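Local coordinates for protein type-iv like pilin ttha1222 (Thermus thermophilus, PDB 5G2F) that is a type IV-like pilin linked to natural competence, probably acting in DNA uptake as part of a pilus, this chain being the part that follows its N-terminal segment, at residues A[44-49]-A[64-69]. Residues are numbered along the deposited sequence; the frame is centred on the assembly and turned at random.
Sequences PKTVTA and ASLDGA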
ATOM      1  N   PRO A  44      -9.074 -13.415   1.251  1.00 46.14           N
ATOM      2  CA  PRO A  44     -10.416 -13.941   1.582  1.00 50.20           C
ATOM      3  C   PRO A  44     -11.346 -12.832   2.102  1.00 51.00           C
ATOM      4  O   PRO A  44     -10.890 -11.898   2.747  1.00 49.82           O
ATOM      5  CB  PRO A  44     -10.142 -14.989   2.682  1.00 51.51           C
ATOM      6  CG  PRO A  44      -8.678 -15.274   2.606  1.00 50.50           C
ATOM      7  CD  PRO A  44      -8.013 -14.056   2.044  1.00 47.97           C
ATOM      8  N   LYS A  45     -12.642 -12.923   1.836  1.00 53.66           N
ATOM      9  CA  LYS A  45     -13.534 -11.804   2.147  1.00 54.49           C
ATOM     10  C   LYS A  45     -13.704 -11.644   3.654  1.00 53.11           C
ATOM     11  O   LYS A  45     -14.031 -10.565   4.122  1.00 51.16           O
ATOM     12  CB  LYS A  45     -14.876 -11.919   1.402  1.00 61.05           C
ATOM     13  CG  LYS A  45     -15.686 -13.143   1.742  1.00 65.48           C
ATOM     14  CD  LYS A  45     -17.011 -13.175   0.964  1.00 69.83           C
ATOM     15  CE  LYS A  45     -17.599 -14.577   0.959  1.00 74.19           C
ATOM     16  NZ  LYS A  45     -17.638 -15.137   2.340  1.00 75.72           N
ATOM     17  N   THR A  46     -13.406 -12.686   4.427  1.00 52.67           N
ATOM     18  CA  THR A  46     -13.385 -12.555   5.889  1.00 53.52           C
ATOM     19  C   THR A  46     -12.422 -11.455   6.378  1.00 51.70           C
ATOM     20  O   THR A  46     -12.655 -10.840   7.424  1.00 52.04           O
ATOM     21  CB  THR A  46     -13.088 -13.904   6.617  1.00 54.61           C
ATOM     22  OG1 THR A  46     -13.246 -13.738   8.034  1.00 56.65           O
ATOM     23  CG2 THR A  46     -11.675 -14.412   6.356  1.00 52.41           C
ATOM     24  N   VAL A  47     -11.346 -11.209   5.637  1.00 49.30           N
ATOM     25  CA  VAL A  47     -10.395 -10.173   6.031  1.00 45.95           C
ATOM     26  C   VAL A  47     -10.925  -8.799   5.631  1.00 47.59           C
ATOM     27  O   VAL A  47     -10.942  -8.446   4.454  1.00 48.38           O
ATOM     28  CB  VAL A  47      -9.014 -10.385   5.418  1.00 44.86           C
ATOM     29  CG1 VAL A  47      -8.057  -9.313   5.910  1.00 41.74           C
ATOM     30  CG2 VAL A  47      -8.483 -11.775   5.778  1.00 43.69           C
ATOM     31  N   THR A  48     -11.372  -8.025   6.621  1.00 46.17           N
ATOM     32  CA  THR A  48     -11.970  -6.731   6.354  1.00 47.37           C
ATOM     33  C   THR A  48     -11.051  -5.570   6.623  1.00 46.19           C
ATOM     34  O   THR A  48     -11.292  -4.471   6.136  1.00 45.90           O
ATOM     35  CB  THR A  48     -13.265  -6.539   7.181  1.00 51.32           C
ATOM     36  OG1 THR A  48     -12.979  -6.632   8.580  1.00 51.39           O
ATOM     37  CG2 THR A  48     -14.277  -7.593   6.822  1.00 52.81           C
ATOM     38  N   ALA A  49      -9.977  -5.799   7.388  1.00 41.60           N
ATOM     39  CA  ALA A  49      -8.989  -4.767   7.640  1.00 40.28           C
ATOM     40  C   ALA A  49      -7.631  -5.486   7.782  1.00 38.50           C
ATOM     41  O   ALA A  49      -7.593  -6.643   8.209  1.00 38.63           O
ATOM     42  CB  ALA A  49      -9.302  -3.981   8.899  1.00 42.07           C
ATOM     43  N   ALA A  64      -4.861  -8.118  11.310  1.00 35.02           N
ATOM     44  CA  ALA A  64      -5.985  -8.302  10.414  1.00 38.02           C
ATOM     45  C   ALA A  64      -7.266  -8.502  11.214  1.00 38.68           C
ATOM     46  O   ALA A  64      -7.262  -9.223  12.208  1.00 40.34           O
ATOM     47  CB  ALA A  64      -5.726  -9.478   9.502  1.00 37.68           C
ATOM     48  N   SER A  65      -8.340  -7.842  10.783  1.00 41.01           N
ATOM     49  CA  SER A  65      -9.647  -8.019  11.368  1.00 42.44           C
ATOM     50  C   SER A  65     -10.418  -8.941  10.507  1.00 44.43           C
ATOM     51  O   SER A  65     -10.385  -8.794   9.269  1.00 42.44           O
ATOM     52  CB  SER A  65     -10.403  -6.707  11.466  1.00 45.04           C
ATOM     53  OG  SER A  65      -9.642  -5.774  12.183  1.00 43.95           O
ATOM     54  N   LEU A  66     -11.113  -9.881  11.153  1.00 45.73           N
ATOM     55  CA  LEU A  66     -11.882 -10.880  10.459  1.00 49.99           C
ATOM     56  C   LEU A  66     -13.352 -10.740  10.820  1.00 55.43           C
ATOM     57  O   LEU A  66     -13.720 -10.482  11.974  1.00 57.58           O
ATOM     58  CB  LEU A  66     -11.430 -12.286  10.850  1.00 49.41           C
ATOM     59  CG  LEU A  66      -9.933 -12.573  10.818  1.00 48.68           C
ATOM     60  CD1 LEU A  66      -9.656 -14.017  11.205  1.00 49.43           C
ATOM     61  CD2 LEU A  66      -9.376 -12.259   9.433  1.00 46.68           C
ATOM     62  N   ASP A  67     -14.221 -10.910   9.852  1.00 61.46           N
ATOM     63  CA  ASP A  67     -15.617 -11.091  10.273  1.00 65.34           C
ATOM     64  C   ASP A  67     -16.145 -12.497  10.000  1.00 65.72           C
ATOM     65  O   ASP A  67     -15.723 -13.177   9.069  1.00 62.29           O
ATOM     66  CB  ASP A  67     -16.569 -10.013   9.747  1.00 72.12           C
ATOM     67  CG  ASP A  67     -16.761 -10.081   8.285  1.00 76.70           C
ATOM     68  OD1 ASP A  67     -15.970 -10.774   7.617  1.00 77.28           O
ATOM     69  OD2 ASP A  67     -17.733  -9.454   7.811  1.00 84.76           O
ATOM     70  N   GLY A  68     -17.081 -12.914  10.841  1.00 67.37           N
ATOM     71  CA  GLY A  68     -17.691 -14.226  10.724  1.00 71.78           C
ATOM     72  C   GLY A  68     -16.700 -15.341  11.017  1.00 70.11           C
ATOM     73  O   GLY A  68     -16.844 -16.473  10.540  1.00 73.25           O
ATOM     74  N   ALA A  69     -15.718 -15.029  11.849  1.00 68.35           N
ATOM     75  CA  ALA A  69     -14.660 -15.970  12.169  1.00 69.24           C
ATOM     76  C   ALA A  69     -14.651 -16.303  13.659  1.00 70.64           C
ATOM     77  O   ALA A  69     -15.179 -15.550  14.480  1.00 71.88           O
ATOM     78  CB  ALA A  69     -13.309 -15.395  11.760  1.00 64.70           C
TER
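V47 and L66 meet as a non-hydrogen-bonded antiparallel pair at the open end of the hairpin made by strands 47-54 and 60-66, where a classic beta bulge shifts the register by one residue. T48 and A49 both stand opposite S65, which illustrates how an extra residue in one strand is accommodated: one residue of the partner bonds to two. T48 N gives a 2.9 Å hydrogen bond to S65 O, and S65 N returns one to A49 O, the donor lying above the carbonyl plane, 41° out of it. Before the bulge, D67 N reaches T46 O on a lone pair, at 2.9 Å. The same two residues are joined again through a side chain: T46 OG1, anti to its own backbone N (chi1 -173°), donates to D67 O at 2.7 Å. With L66 CA also bringing its hydrogen to T46 O, T46 is gripped at both its carbonyl and its hydroxyl. An alanine here would probably leave D67 O without its hydroxyl donor, and the loop after L66 hydrogen-bonded to this residue through D67 N alone. T48 CG2 lies against the D67 carboxylate, 3.7 Å from OD1, the two side chains at about a right angle. On the face shared by V47 and L66, the CG2 branch of V47 touches L66 CD2 at 3.8 Å, the two side chains crossing obliquely, while A64 and L66 pack on V74 of the next strand. On the other face, A49 CB lies 3.8 Å from S65 OG. A type I turn from P44 to V47 leads into the first strand, and the whole is a beta hairpin with a classic bulge, its strand 47-54 outermost in this chain's antiparallel sheet, which packs with helix 3-19 as in type IV pilins.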